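PDB 1VE3: methyltransferase domain-containing protein from Pyrococcus horikoshii, which probably acts as an S-adenosylmethionine-dependent methyltransferase, holding that cofactor in a Rossmann-like domain. Local coordinates for residues 52-55 / 56-59; 72-75 / 76-80. All coordinates share one frame; numbering follows the deposited sequence.

Overall arrangement
Contacts 1 and 2 are local helical contacts within two successive crossovers of the Rossmann-like domain: helix 51-58 runs between strands 41-45 and 62-67, helix 70-82 between strands 62-67 and 88-91. Their centres are about 14 Å apart, and the helices touch where the ring of F54 from contact 1 packs against contact 2, with F54 CZ 3.5 Å from A80 N and F54 CE2 3.6 Å from Y79 CB. Each contact also gives one residue to the S-adenosylmethionine pocket. At the nearest atoms the side chain of F52 is about 4 Å from the bound cofactor and that of M72, a selenomethionine, about 3 Å. Y59 and Y79 both reach the second subunit of the dimer.

Contact 1: 52-55 / 56-59; sequences FSFL and LEDY
Between F52-L55 and L56-Y59 the backbone makes the closing turns of helix 51-58, with L56 N bonded to F52 O, E57 N to S53 O at 2.8 Å and D58 N to F54 O; only weak bonds of 3.4 Å from Y59 N and 3.3 Å from D58 N reach L55 O. L55 and Y59 lie side by side and point the same way. With L55 CG anti to the backbone N (chi1 175°), its CD1 branch runs alongside the ring and meets Y59 CE2 at 3.6 Å. The same ring brings an edge to the backbone, where L55 O lies near the ring plane, 3.2 Å from Y59 CD2. This helix follows the glycine-rich loop after strand 41-45 in the first beta-alpha-beta unit of the Rossmann-like fold, and F52 at its start touches S-adenosylmethionine. Y59 OH bonds E29 of helix 19-34, and the ring makes a cation-pi contact with R188 of the second subunit. Without the phenol, as with an alanine here, E29 is likely to lose its hydroxyl partner, R188 of the second subunit its aromatic face, and L55 CD1 the ring beside it. L56 lies over the preceding turn, its CG 3.5 Å from F52 O. D58 turns its carboxylate back on F54, placing OD2 3.0 Å from F54 O; both atoms are acceptors and no bond joins them. E57 OE1 comes near the plane of the F54 ring at its edge, 4.3 Å from F54 CD1, while E57 OE2 is taken by S85 OG and N86 N.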
loop_
_atom_site.group_PDB
_atom_site.type_symbol
_atom_site.label_atom_id
_atom_site.label_comp_id
_atom_site.label_asym_id
_atom_site.label_seq_id
_atom_site.Cartn_x
_atom_site.Cartn_y
_atom_site.Cartn_z
ATOM N N PHE A 52 2.556 -0.896 -12.022
ATOM C CA PHE A 52 2.353 -2.281 -12.434
ATOM C C PHE A 52 3.338 -2.713 -13.512
ATOM O O PHE A 52 3.532 -3.900 -13.740
ATOM C CB PHE A 52 0.901 -2.489 -12.884
ATOM C CG PHE A 52 -0.066 -2.550 -11.743
ATOM C CD1 PHE A 52 -0.260 -3.734 -11.045
ATOM C CD2 PHE A 52 -0.727 -1.406 -11.313
ATOM C CE1 PHE A 52 -1.096 -3.781 -9.931
ATOM C CE2 PHE A 52 -1.570 -1.444 -10.196
ATOM C CZ PHE A 52 -1.751 -2.632 -9.508
ATOM N N SER A 53 3.966 -1.744 -14.165
ATOM C CA SER A 53 4.950 -2.061 -15.185
ATOM C C SER A 53 6.184 -2.632 -14.483
ATOM O O SER A 53 6.626 -3.736 -14.788
ATOM C CB SER A 53 5.318 -0.805 -15.976
ATOM O OG SER A 53 4.222 -0.364 -16.759
ATOM N N PHE A 54 6.722 -1.880 -13.525
ATOM C CA PHE A 54 7.892 -2.319 -12.778
ATOM C C PHE A 54 7.637 -3.689 -12.162
ATOM O O PHE A 54 8.517 -4.547 -12.147
ATOM C CB PHE A 54 8.238 -1.299 -11.690
ATOM C CG PHE A 54 8.452 0.088 -12.218
ATOM C CD1 PHE A 54 9.293 0.303 -13.308
ATOM C CD2 PHE A 54 7.783 1.175 -11.664
ATOM C CE1 PHE A 54 9.460 1.572 -13.842
ATOM C CE2 PHE A 54 7.944 2.456 -12.193
ATOM C CZ PHE A 54 8.785 2.654 -13.287
ATOM N N LEU A 55 6.428 -3.900 -11.658
ATOM C CA LEU A 55 6.094 -5.190 -11.063
ATOM C C LEU A 55 6.262 -6.322 -12.082
ATOM O O LEU A 55 6.883 -7.344 -11.786
ATOM C CB LEU A 55 4.656 -5.189 -10.550
ATOM C CG LEU A 55 4.174 -6.540 -10.029
ATOM C CD1 LEU A 55 4.982 -6.917 -8.800
ATOM C CD2 LEU A 55 2.688 -6.468 -9.702
ATOM N N LEU A 56 5.703 -6.143 -13.277
ATOM C CA LEU A 56 5.803 -7.166 -14.315
ATOM C C LEU A 56 7.235 -7.321 -14.802
ATOM O O LEU A 56 7.695 -8.435 -15.053
ATOM C CB LEU A 56 4.892 -6.837 -15.504
ATOM C CG LEU A 56 3.376 -6.983 -15.311
ATOM C CD1 LEU A 56 2.678 -6.832 -16.663
ATOM C CD2 LEU A 56 3.058 -8.346 -14.709
ATOM N N GLU A 57 7.934 -6.200 -14.941
ATOM C CA GLU A 57 9.320 -6.221 -15.388
ATOM C C GLU A 57 10.188 -7.070 -14.461
ATOM O O GLU A 57 11.112 -7.742 -14.916
ATOM C CB GLU A 57 9.887 -4.804 -15.441
ATOM C CG GLU A 57 11.368 -4.766 -15.789
ATOM C CD GLU A 57 12.000 -3.426 -15.488
ATOM O OE1 GLU A 57 11.936 -2.990 -14.319
ATOM O OE2 GLU A 57 12.566 -2.809 -16.415
ATOM N N ASP A 58 9.895 -7.042 -13.164
ATOM C CA ASP A 58 10.672 -7.820 -12.201
ATOM C C ASP A 58 10.325 -9.301 -12.266
ATOM O O ASP A 58 11.084 -10.147 -11.793
ATOM C CB ASP A 58 10.443 -7.307 -10.777
ATOM C CG ASP A 58 10.767 -5.836 -10.628
ATOM O OD1 ASP A 58 11.644 -5.338 -11.369
ATOM O OD2 ASP A 58 10.153 -5.180 -9.759
ATOM N N TYR A 59 9.170 -9.611 -12.843
ATOM C CA TYR A 59 8.734 -10.992 -12.976
ATOM C C TYR A 59 9.225 -11.584 -14.292
ATOM O O TYR A 59 8.855 -12.698 -14.666
ATOM C CB TYR A 59 7.211 -11.074 -12.894
ATOM C CG TYR A 59 6.688 -11.275 -11.492
ATOM C CD1 TYR A 59 6.816 -12.507 -10.852
ATOM C CD2 TYR A 59 6.061 -10.241 -10.807
ATOM C CE1 TYR A 59 6.328 -12.706 -9.567
ATOM C CE2 TYR A 59 5.569 -10.425 -9.520
ATOM C CZ TYR A 59 5.704 -11.661 -8.904
ATOM O OH TYR A 59 5.196 -11.856 -7.636
#

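Contact 2: 72-75 / 76-80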
loop_
_atom_site.group_PDB
_atom_site.type_symbol
_atom_site.label_atom_id
_atom_site.label_comp_id
_atom_site.label_asym_id
_atom_site.label_seq_id
_atom_site.Cartn_x
_atom_site.Cartn_y
_atom_site.Cartn_z
HETATM N N MSE A 72 2.009 12.024 -15.918
HETATM C CA MSE A 72 2.087 10.632 -15.486
HETATM C C MSE A 72 3.351 10.000 -16.052
HETATM O O MSE A 72 4.108 9.350 -15.339
HETATM C CB MSE A 72 0.861 9.852 -15.976
HETATM C CG MSE A 72 -0.445 10.248 -15.294
HETATM SE SE MSE A 72 -0.426 9.850 -13.403
HETATM C CE MSE A 72 -0.486 11.667 -12.741
ATOM N N ILE A 73 3.564 10.203 -17.348
ATOM C CA ILE A 73 4.722 9.660 -18.037
ATOM C C ILE A 73 6.032 10.228 -17.490
ATOM O O ILE A 73 7.011 9.497 -17.335
ATOM C CB ILE A 73 4.623 9.930 -19.556
ATOM C CG1 ILE A 73 3.398 9.202 -20.124
ATOM C CG2 ILE A 73 5.886 9.454 -20.267
ATOM C CD1 ILE A 73 3.435 7.692 -19.928
ATOM N N ARG A 74 6.048 11.522 -17.188
ATOM C CA ARG A 74 7.249 12.147 -16.644
ATOM C C ARG A 74 7.640 11.491 -15.317
ATOM O O ARG A 74 8.802 11.148 -15.110
ATOM C CB ARG A 74 7.034 13.652 -16.438
ATOM C CG ARG A 74 8.315 14.406 -16.065
ATOM C CD ARG A 74 8.094 15.911 -15.964
ATOM N NE ARG A 74 7.038 16.250 -15.012
ATOM C CZ ARG A 74 5.813 16.639 -15.356
ATOM N NH1 ARG A 74 5.478 16.751 -16.636
ATOM N NH2 ARG A 74 4.916 16.903 -14.415
ATOM N N LYS A 75 6.672 11.313 -14.422
ATOM C CA LYS A 75 6.957 10.678 -13.137
ATOM C C LYS A 75 7.379 9.225 -13.339
ATOM O O LYS A 75 8.255 8.718 -12.640
ATOM C CB LYS A 75 5.731 10.709 -12.217
ATOM C CG LYS A 75 5.538 11.963 -11.387
ATOM C CD LYS A 75 4.404 11.746 -10.376
ATOM C CE LYS A 75 4.019 13.033 -9.663
ATOM N NZ LYS A 75 2.870 12.837 -8.732
ATOM N N ALA A 76 6.746 8.558 -14.297
ATOM C CA ALA A 76 7.045 7.161 -14.579
ATOM C C ALA A 76 8.530 7.001 -14.874
ATOM O O ALA A 76 9.189 6.123 -14.321
ATOM C CB ALA A 76 6.215 6.671 -15.764
ATOM N N ARG A 77 9.047 7.861 -15.743
ATOM C CA ARG A 77 10.451 7.820 -16.122
ATOM C C ARG A 77 11.388 8.009 -14.936
ATOM O O ARG A 77 12.390 7.304 -14.817
ATOM C CB ARG A 77 10.713 8.861 -17.209
ATOM C CG ARG A 77 10.155 8.411 -18.551
ATOM C CD ARG A 77 10.024 9.524 -19.566
ATOM N NE ARG A 77 9.519 8.987 -20.825
ATOM C CZ ARG A 77 8.995 9.718 -21.803
ATOM N NH1 ARG A 77 8.896 11.033 -21.676
ATOM N NH2 ARG A 77 8.563 9.124 -22.909
ATOM N N GLU A 78 11.067 8.948 -14.050
ATOM C CA GLU A 78 11.900 9.173 -12.873
ATOM C C GLU A 78 11.889 7.937 -11.979
ATOM O O GLU A 78 12.906 7.593 -11.378
ATOM C CB GLU A 78 11.404 10.386 -12.094
ATOM C CG GLU A 78 11.484 11.671 -12.891
ATOM C CD GLU A 78 10.924 12.854 -12.140
ATOM O OE1 GLU A 78 11.444 13.165 -11.047
ATOM O OE2 GLU A 78 9.964 13.472 -12.645
ATOM N N TYR A 79 10.738 7.271 -11.885
ATOM C CA TYR A 79 10.646 6.060 -11.072
ATOM C C TYR A 79 11.486 4.965 -11.707
ATOM O O TYR A 79 12.149 4.195 -11.014
ATOM C CB TYR A 79 9.197 5.576 -10.948
ATOM C CG TYR A 79 8.402 6.289 -9.877
ATOM C CD1 TYR A 79 8.841 6.302 -8.550
ATOM C CD2 TYR A 79 7.210 6.944 -10.182
ATOM C CE1 TYR A 79 8.111 6.949 -7.553
ATOM C CE2 TYR A 79 6.472 7.595 -9.193
ATOM C CZ TYR A 79 6.928 7.594 -7.880
ATOM O OH TYR A 79 6.197 8.225 -6.894
ATOM N N ALA A 80 11.448 4.902 -13.034
ATOM C CA ALA A 80 12.207 3.905 -13.776
ATOM C C ALA A 80 13.695 4.177 -13.598
ATOM O O ALA A 80 14.502 3.251 -13.507
ATOM C CB ALA A 80 11.834 3.958 -15.251
HETATM O O HOH W 1 4.640 11.170 -7.308
#
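A single water links K75 to Y79 across one turn: it accepts a bond from K75 NZ at 2.8 Å and meets Y79 OH at a weak 3.4 Å. The extended lysine brings NZ out to the water on the same side as the phenol, and the water spans the two tips. Under this bridge Y79 N bonds K75 O at 3.0 Å, and Y79 CD2 comes within 3.2 Å of the same oxygen. I73 and R77 meet on another side of the helix. The arginine chain is stretched from CG to NE (chi2 164°, chi3 178°) and brings its guanidinium across the isoleucine. I73 CG2 sits over the centre of that group, 3.5 Å from R77 CZ. The methyl group thus covers one face of the charged plane while R77 NH2 is hydrogen-bonded to F89 O, which should limit how the group can turn. R74 and E78 also run side by side, but the R74 guanidinium and E78 carboxylate planes are 40° apart and R74 NE stays 4.7 Å from E78 OE2. Between the side chains the nearest approach is R74 CG to E78 OE2, 3.9 Å, and the guanidinium of R74 makes its salt bridge with D71. The selenomethionine M72 touches the bound S-adenosylmethionine. Helix 70-82 is the helix of the beta-alpha-beta unit formed with parallel strands 62-67 and 88-91: I73 touches D67, which binds S-adenosylmethionine, and also V91; A76 and A80 rest on F89 of strand 88-91, and Y79 and A80 pack against F54 of helix 51-58.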